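Local atomic coordinates of polymeric Immunoglobulin Receptor (Oncorhynchus mykiss, PDB entry 5F1S), a protein that binds polymeric immunoglobulins in mucosal immunity and, as in other polymeric Ig receptors, probably carries them across epithelia, its ectodomain giving secretory component. Residues Gln25-Tyr29 and Val92-Val97; Ser44-Ser48 and Lys61-Phe65. The contacts are given in a common frame with arbitrary orientation. Residue numbers count along the deposited sequence, not the author numbering.

Overall arrangement
Both contacts lie in the N-terminal V-type immunoglobulin domain. From the N terminus, the chain runs through strand 16-22 into the loop holding 25-29, then along strand 31-35 to edge strand 43-47, crosses to strand 62-67 on the other sheet, and later follows strand 86-92 into the loop holding 92-97. Interaction 1 thus closes a long loop, with its two connecting loops meeting at one end of the sandwich. Nested inside it, interaction 2 closes a short loop and joins the edges of the two sheets. Their centres lie about 17 Å apart, and a salt bridge from Glu93 OE1 to Arg47 NH1 (2.5 Å) links them directly.

Interaction 1: Gln25-Tyr29 and Val92-Val97; sequences QYASY and VEVGGV
Neither segment forms a paired strand with the other: Gln25-Tyr29 is loop, and Val92-Val97 leaves a strand end at Val92 and turns back through Gly96, whose phi is positive (71°). Tyr26 to Tyr29 make a type I beta turn, with Ala27 at -56/-42, Ser28 at -87/-1 and Tyr29 N hydrogen-bonded to Tyr26 O at 3.3 Å. The backbones come nearest at Tyr29 and Glu93, 6.1 Å between CA atoms. Both tyrosines take the m rotamer and direct their CA-to-CB bonds toward the valines.

Apolar packing carries the contact. Val92 (chi1 t) sets CG1 against both tyrosines, 3.9 Å from Tyr26 CB and 3.5 Å from Tyr29 CB. Val94 (chi1 p) spans the same pair: its CG1 is 4.1 Å from Tyr26 CE1 and its CG2 3.6 Å from Tyr29 CE2. A CH-pi contact adds to this, with Val94 CB over the face of the Tyr29 ring, 4.1 Å from the centroid and 26° off the normal. Farther out, Tyr26 OH meets Val97 CG1 at 3.6 Å.

Polar groups meet mostly outside the pair. Tyr29 CD2 touches Glu93 O at 3.4 Å, but Glu93 pairs its backbone with Val30 and its carboxylate with Arg47, while Lys31 NZ hydrogen-bonds to Tyr26 O and Tyr29 O.

The turn lies between strands 16-22 and 31-35, and its partner between 86-92 and 103-111, so these are the B-C and F-G loops: the arrangement corresponds to the packing of CDR1 against CDR3 in an immunoglobulin V-type domain.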
ATOM      1  N   GLN A  25      21.523 -22.966   5.967  1.00 39.13           N
ATOM      2  CA  GLN A  25      22.221 -23.736   4.942  1.00 37.17           C
ATOM      3  C   GLN A  25      22.403 -22.969   3.647  1.00 39.67           C
ATOM      4  O   GLN A  25      23.263 -23.317   2.835  1.00 38.27           O
ATOM      5  CB  GLN A  25      21.443 -24.992   4.620  1.00 42.15           C
ATOM      6  CG  GLN A  25      21.259 -25.885   5.794  1.00 46.54           C
ATOM      7  CD  GLN A  25      19.886 -25.730   6.451  1.00 51.18           C
ATOM      8  OE1 GLN A  25      19.220 -24.679   6.359  1.00 42.68           O
ATOM      9  NE2 GLN A  25      19.448 -26.801   7.110  1.00 59.43           N
ATOM     10  N   TYR A  26      21.571 -21.970   3.388  1.00 35.34           N
ATOM     11  CA  TYR A  26      21.503 -21.436   2.045  1.00 35.02           C
ATOM     12  C   TYR A  26      22.224 -20.111   1.884  1.00 33.65           C
ATOM     13  O   TYR A  26      22.106 -19.492   0.821  1.00 35.11           O
ATOM     14  CB  TYR A  26      20.035 -21.348   1.622  1.00 35.68           C
ATOM     15  CG  TYR A  26      19.410 -22.752   1.668  1.00 35.63           C
ATOM     16  CD1 TYR A  26      19.895 -23.755   0.853  1.00 38.44           C
ATOM     17  CD2 TYR A  26      18.390 -23.065   2.546  1.00 36.86           C
ATOM     18  CE1 TYR A  26      19.366 -25.026   0.897  1.00 39.38           C
ATOM     19  CE2 TYR A  26      17.853 -24.358   2.605  1.00 37.68           C
ATOM     20  CZ  TYR A  26      18.364 -25.333   1.761  1.00 39.42           C
ATOM     21  OH  TYR A  26      17.888 -26.627   1.756  1.00 41.88           O
ATOM     22  N   ALA A  27      23.055 -19.725   2.855  1.00 34.90           N
ATOM     23  CA  ALA A  27      23.755 -18.446   2.790  1.00 38.03           C
ATOM     24  C   ALA A  27      24.576 -18.296   1.523  1.00 40.80           C
ATOM     25  O   ALA A  27      24.598 -17.224   0.921  1.00 38.81           O
ATOM     26  CB  ALA A  27      24.654 -18.296   4.007  1.00 40.62           C
ATOM     27  N   SER A  28      25.274 -19.349   1.095  1.00 40.82           N
ATOM     28  CA  SER A  28      26.247 -19.192   0.014  1.00 40.51           C
ATOM     29  C   SER A  28      25.667 -19.339  -1.396  1.00 39.85           C
ATOM     30  O   SER A  28      26.415 -19.187  -2.379  1.00 38.29           O
ATOM     31  CB  SER A  28      27.384 -20.213   0.204  1.00 45.62           C
ATOM     32  OG  SER A  28      26.877 -21.502  -0.125  1.00 45.37           O
ATOM     33  N   TYR A  29      24.367 -19.615  -1.558  1.00 34.14           N
ATOM     34  CA  TYR A  29      23.828 -19.937  -2.858  1.00 33.49           C
ATOM     35  C   TYR A  29      23.216 -18.704  -3.516  1.00 33.17           C
ATOM     36  O   TYR A  29      22.810 -17.769  -2.834  1.00 32.41           O
ATOM     37  CB  TYR A  29      22.748 -21.019  -2.747  1.00 37.59           C
ATOM     38  CG  TYR A  29      23.315 -22.356  -2.318  1.00 31.74           C
ATOM     39  CD1 TYR A  29      23.480 -22.677  -0.967  1.00 38.53           C
ATOM     40  CD2 TYR A  29      23.715 -23.244  -3.252  1.00 35.15           C
ATOM     41  CE1 TYR A  29      24.020 -23.919  -0.574  1.00 39.88           C
ATOM     42  CE2 TYR A  29      24.260 -24.494  -2.872  1.00 36.25           C
ATOM     43  CZ  TYR A  29      24.377 -24.806  -1.538  1.00 36.95           C
ATOM     44  OH  TYR A  29      24.915 -26.002  -1.134  1.00 36.99           O
ATOM     45  N   VAL A  92      15.952 -20.236  -3.925  1.00 33.96           N
ATOM     46  CA  VAL A  92      17.388 -20.461  -3.730  1.00 31.57           C
ATOM     47  C   VAL A  92      17.846 -21.431  -4.809  1.00 34.18           C
ATOM     48  O   VAL A  92      17.209 -22.470  -5.025  1.00 34.15           O
ATOM     49  CB  VAL A  92      17.731 -21.021  -2.343  1.00 29.62           C
ATOM     50  CG1 VAL A  92      19.274 -21.195  -2.232  1.00 34.91           C
ATOM     51  CG2 VAL A  92      17.185 -20.147  -1.160  1.00 34.04           C
ATOM     52  N   GLU A  93      18.926 -21.083  -5.524  1.00 31.94           N
ATOM     53  CA  GLU A  93      19.405 -21.916  -6.627  1.00 33.13           C
ATOM     54  C   GLU A  93      20.323 -22.983  -6.045  1.00 35.03           C
ATOM     55  O   GLU A  93      21.495 -22.717  -5.776  1.00 34.73           O
ATOM     56  CB  GLU A  93      20.131 -21.079  -7.661  1.00 35.58           C
ATOM     57  CG  GLU A  93      20.639 -21.886  -8.835  1.00 39.79           C
ATOM     58  CD  GLU A  93      21.082 -20.962  -9.944  1.00 48.74           C
ATOM     59  OE1 GLU A  93      20.182 -20.405 -10.621  1.00 47.00           O
ATOM     60  OE2 GLU A  93      22.305 -20.738 -10.082  1.00 47.27           O
ATOM     61  N   VAL A  94      19.790 -24.183  -5.841  1.00 34.76           N
ATOM     62  CA  VAL A  94      20.578 -25.274  -5.262  1.00 33.93           C
ATOM     63  C   VAL A  94      20.044 -26.567  -5.860  1.00 34.24           C
ATOM     64  O   VAL A  94      18.838 -26.731  -6.024  1.00 32.99           O
ATOM     65  CB  VAL A  94      20.539 -25.283  -3.721  1.00 34.47           C
ATOM     66  CG1 VAL A  94      19.127 -25.232  -3.194  1.00 34.58           C
ATOM     67  CG2 VAL A  94      21.312 -26.475  -3.119  1.00 36.33           C
ATOM     68  N   GLY A  95      20.946 -27.451  -6.250  1.00 35.61           N
ATOM     69  CA  GLY A  95      20.509 -28.712  -6.787  1.00 38.55           C
ATOM     70  C   GLY A  95      20.315 -29.767  -5.711  1.00 33.49           C
ATOM     71  O   GLY A  95      20.885 -29.689  -4.629  1.00 35.01           O
ATOM     72  N   GLY A  96      19.509 -30.775  -6.031  1.00 32.73           N
ATOM     73  CA  GLY A  96      19.400 -31.951  -5.178  1.00 33.57           C
ATOM     74  C   GLY A  96      18.684 -31.741  -3.866  1.00 30.44           C
ATOM     75  O   GLY A  96      18.923 -32.478  -2.918  1.00 31.02           O
ATOM     76  N   VAL A  97      17.771 -30.762  -3.796  1.00 30.61           N
ATOM     77  CA  VAL A  97      16.995 -30.467  -2.601  1.00 30.48           C
ATOM     78  C   VAL A  97      15.536 -30.388  -3.043  1.00 34.47           C
ATOM     79  O   VAL A  97      15.242 -29.969  -4.167  1.00 35.63           O
ATOM     80  CB  VAL A  97      17.458 -29.137  -1.943  1.00 33.95           C
ATOM     81  CG1 VAL A  97      16.573 -28.729  -0.786  1.00 39.09           C
ATOM     82  CG2 VAL A  97      18.896 -29.276  -1.457  1.00 32.24           C
TER

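Interaction 2: Ser44-Ser48 and Lys61-Phe65; sequences SLVRS and KVVMF
This contact joins the edges of the two sheets of a V-type immunoglobulin sandwich: strand 43-47 (C') ends one sheet and strand 62-67 (D) the other. Segments 44-47 and 62-65 run in broadly the same direction, 42° apart (signed crossing -42°), with axes 7.0 Å apart at closest approach, and they meet through side chains and backbone surfaces without pairing as strands.

Leu45 departs from extended geometry (-101/-31), Val46 resumes it (-160/145), and both hydrogen-bond by backbone to Trp33, as in a classic beta bulge. Accordingly the CA-to-CB bonds of Leu45 and Val46 both point toward the D strand. Leu45 O packs 3.8 Å from Val62 CG1; Lys61 NZ approaches the same oxygen only to 4.2 Å.

Val46 (chi1 p) sits between the two inward residues of the D strand. Its CG1 lies 3.7 Å from Val62 CG2 (Val62 also chi1 p) and its CG2 3.8 Å from Met64 CB. Val62 and Met64 alternate with Val63 and Phe65, which point away, as expected of regular extended backbone. On strand 72-77, the neighbour in the same sheet, Val75 touches both Val62 and Met64.

The CA-to-CB bond of Arg47 points away, and its guanidinium forms salt bridges with Glu93 and Asp49, leaving its backbone against the D strand, with Arg47 C 4.1 Å from Met64 CG. At Ser48 the strand has ended (-73/-8), and here the backbones come nearest, 6.1 Å between the CA atoms of Ser48 and Met64. Ser48 OG hydrogen-bonds to Lys31 N, while Met64 CG (chi1 154°, chi2 84°) packs 3.7 Å from Ser48 CA and 3.9 Å from Ser48 CB.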
ATOM      1  N   SER A  44      12.407 -16.029 -14.233  1.00 34.42           N
ATOM      2  CA  SER A  44      13.298 -15.358 -13.308  1.00 35.99           C
ATOM      3  C   SER A  44      13.379 -13.878 -13.637  1.00 37.96           C
ATOM      4  O   SER A  44      13.625 -13.504 -14.793  1.00 37.88           O
ATOM      5  CB  SER A  44      14.680 -15.989 -13.389  1.00 37.61           C
ATOM      6  OG  SER A  44      15.559 -15.333 -12.508  1.00 35.44           O
ATOM      7  N   LEU A  45      13.157 -13.029 -12.631  1.00 33.05           N
ATOM      8  CA  LEU A  45      13.200 -11.588 -12.834  1.00 32.24           C
ATOM      9  C   LEU A  45      14.494 -10.960 -12.361  1.00 34.88           C
ATOM     10  O   LEU A  45      14.895  -9.927 -12.905  1.00 36.05           O
ATOM     11  CB  LEU A  45      12.032 -10.899 -12.098  1.00 32.93           C
ATOM     12  CG  LEU A  45      10.637 -11.360 -12.513  1.00 35.56           C
ATOM     13  CD1 LEU A  45       9.529 -10.465 -11.819  1.00 33.18           C
ATOM     14  CD2 LEU A  45      10.449 -11.322 -14.037  1.00 39.30           C
ATOM     15  N   VAL A  46      15.126 -11.516 -11.328  1.00 31.45           N
ATOM     16  CA  VAL A  46      16.374 -10.965 -10.804  1.00 33.64           C
ATOM     17  C   VAL A  46      17.071 -12.053 -10.001  1.00 34.93           C
ATOM     18  O   VAL A  46      16.430 -12.906  -9.376  1.00 31.70           O
ATOM     19  CB  VAL A  46      16.162  -9.674  -9.967  1.00 31.70           C
ATOM     20  CG1 VAL A  46      15.435  -9.944  -8.687  1.00 32.28           C
ATOM     21  CG2 VAL A  46      17.488  -9.019  -9.663  1.00 35.18           C
ATOM     22  N   ARG A  47      18.401 -12.044 -10.073  1.00 33.69           N
ATOM     23  CA  ARG A  47      19.267 -12.964  -9.345  1.00 32.61           C
ATOM     24  C   ARG A  47      20.302 -12.170  -8.559  1.00 33.50           C
ATOM     25  O   ARG A  47      20.713 -11.077  -8.970  1.00 37.36           O
ATOM     26  CB  ARG A  47      20.032 -13.913 -10.287  1.00 34.05           C
ATOM     27  CG  ARG A  47      19.188 -14.750 -11.132  1.00 32.43           C
ATOM     28  CD  ARG A  47      19.959 -15.355 -12.291  1.00 36.32           C
ATOM     29  NE  ARG A  47      21.177 -16.055 -11.870  1.00 39.13           N
ATOM     30  CZ  ARG A  47      21.240 -17.351 -11.591  1.00 40.61           C
ATOM     31  NH1 ARG A  47      20.155 -18.101 -11.615  1.00 40.09           N
ATOM     32  NH2 ARG A  47      22.387 -17.899 -11.214  1.00 40.90           N
ATOM     33  N   SER A  48      20.731 -12.743  -7.426  1.00 32.12           N
ATOM     34  CA  SER A  48      21.684 -12.089  -6.554  1.00 32.40           C
ATOM     35  C   SER A  48      23.101 -12.079  -7.137  1.00 38.69           C
ATOM     36  O   SER A  48      23.981 -11.443  -6.538  1.00 38.28           O
ATOM     37  CB  SER A  48      21.707 -12.774  -5.180  1.00 34.57           C
ATOM     38  OG  SER A  48      22.156 -14.107  -5.321  1.00 32.73           O
ATOM     39  N   LYS A  61      10.793  -1.754 -12.260  1.00 57.75           N
ATOM     40  CA  LYS A  61      11.979  -2.622 -12.282  1.00 53.66           C
ATOM     41  C   LYS A  61      12.138  -3.149 -10.821  1.00 56.04           C
ATOM     42  O   LYS A  61      11.328  -2.838  -9.924  1.00 41.83           O
ATOM     43  CB  LYS A  61      13.221  -1.877 -12.812  1.00 55.67           C
ATOM     44  CG  LYS A  61      14.542  -2.674 -12.934  1.00 60.46           C
ATOM     45  CD  LYS A  61      14.419  -3.847 -13.904  1.00 66.97           C
ATOM     46  CE  LYS A  61      15.652  -4.752 -13.863  1.00 62.63           C
ATOM     47  NZ  LYS A  61      15.369  -6.041 -14.548  1.00 76.75           N
ATOM     48  N   VAL A  62      13.132  -4.004 -10.630  1.00 51.54           N
ATOM     49  CA  VAL A  62      13.249  -4.909  -9.487  1.00 40.03           C
ATOM     50  C   VAL A  62      14.685  -4.824  -8.975  1.00 43.38           C
ATOM     51  O   VAL A  62      15.624  -4.551  -9.743  1.00 47.57           O
ATOM     52  CB  VAL A  62      12.881  -6.350  -9.901  1.00 41.47           C
ATOM     53  CG1 VAL A  62      13.853  -6.858 -10.946  1.00 50.44           C
ATOM     54  CG2 VAL A  62      12.868  -7.269  -8.716  1.00 40.07           C
ATOM     55  N   VAL A  63      14.844  -4.959  -7.675  1.00 34.35           N
ATOM     56  CA  VAL A  63      16.151  -4.923  -7.011  1.00 31.20           C
ATOM     57  C   VAL A  63      16.214  -6.082  -6.040  1.00 31.72           C
ATOM     58  O   VAL A  63      15.219  -6.391  -5.379  1.00 29.40           O
ATOM     59  CB  VAL A  63      16.374  -3.608  -6.224  1.00 34.33           C
ATOM     60  CG1 VAL A  63      17.803  -3.550  -5.706  1.00 35.17           C
ATOM     61  CG2 VAL A  63      16.140  -2.411  -7.081  1.00 40.08           C
ATOM     62  N   MET A  64      17.381  -6.729  -5.952  1.00 32.69           N
ATOM     63  CA  MET A  64      17.638  -7.844  -5.041  1.00 29.32           C
ATOM     64  C   MET A  64      18.805  -7.493  -4.138  1.00 30.97           C
ATOM     65  O   MET A  64      19.796  -6.933  -4.601  1.00 33.41           O
ATOM     66  CB  MET A  64      17.980  -9.114  -5.890  1.00 33.23           C
ATOM     67  CG  MET A  64      18.825 -10.171  -5.247  1.00 39.51           C
ATOM     68  SD  MET A  64      17.775 -11.227  -4.299  1.00 37.80           S
ATOM     69  CE  MET A  64      16.813 -12.172  -5.536  1.00 32.66           C
ATOM     70  N   PHE A  65      18.689  -7.803  -2.855  1.00 30.25           N
ATOM     71  CA  PHE A  65      19.789  -7.648  -1.917  1.00 30.11           C
ATOM     72  C   PHE A  65      19.819  -8.870  -1.013  1.00 31.98           C
ATOM     73  O   PHE A  65      18.970  -9.004  -0.120  1.00 31.87           O
ATOM     74  CB  PHE A  65      19.641  -6.394  -1.067  1.00 30.68           C
ATOM     75  CG  PHE A  65      20.640  -6.291   0.062  1.00 32.78           C
ATOM     76  CD1 PHE A  65      21.986  -6.486  -0.193  1.00 37.10           C
ATOM     77  CD2 PHE A  65      20.256  -5.970   1.339  1.00 33.82           C
ATOM     78  CE1 PHE A  65      22.930  -6.361   0.821  1.00 36.28           C
ATOM     79  CE2 PHE A  65      21.219  -5.833   2.380  1.00 37.96           C
ATOM     80  CZ  PHE A  65      22.545  -6.073   2.104  1.00 37.64           C
TER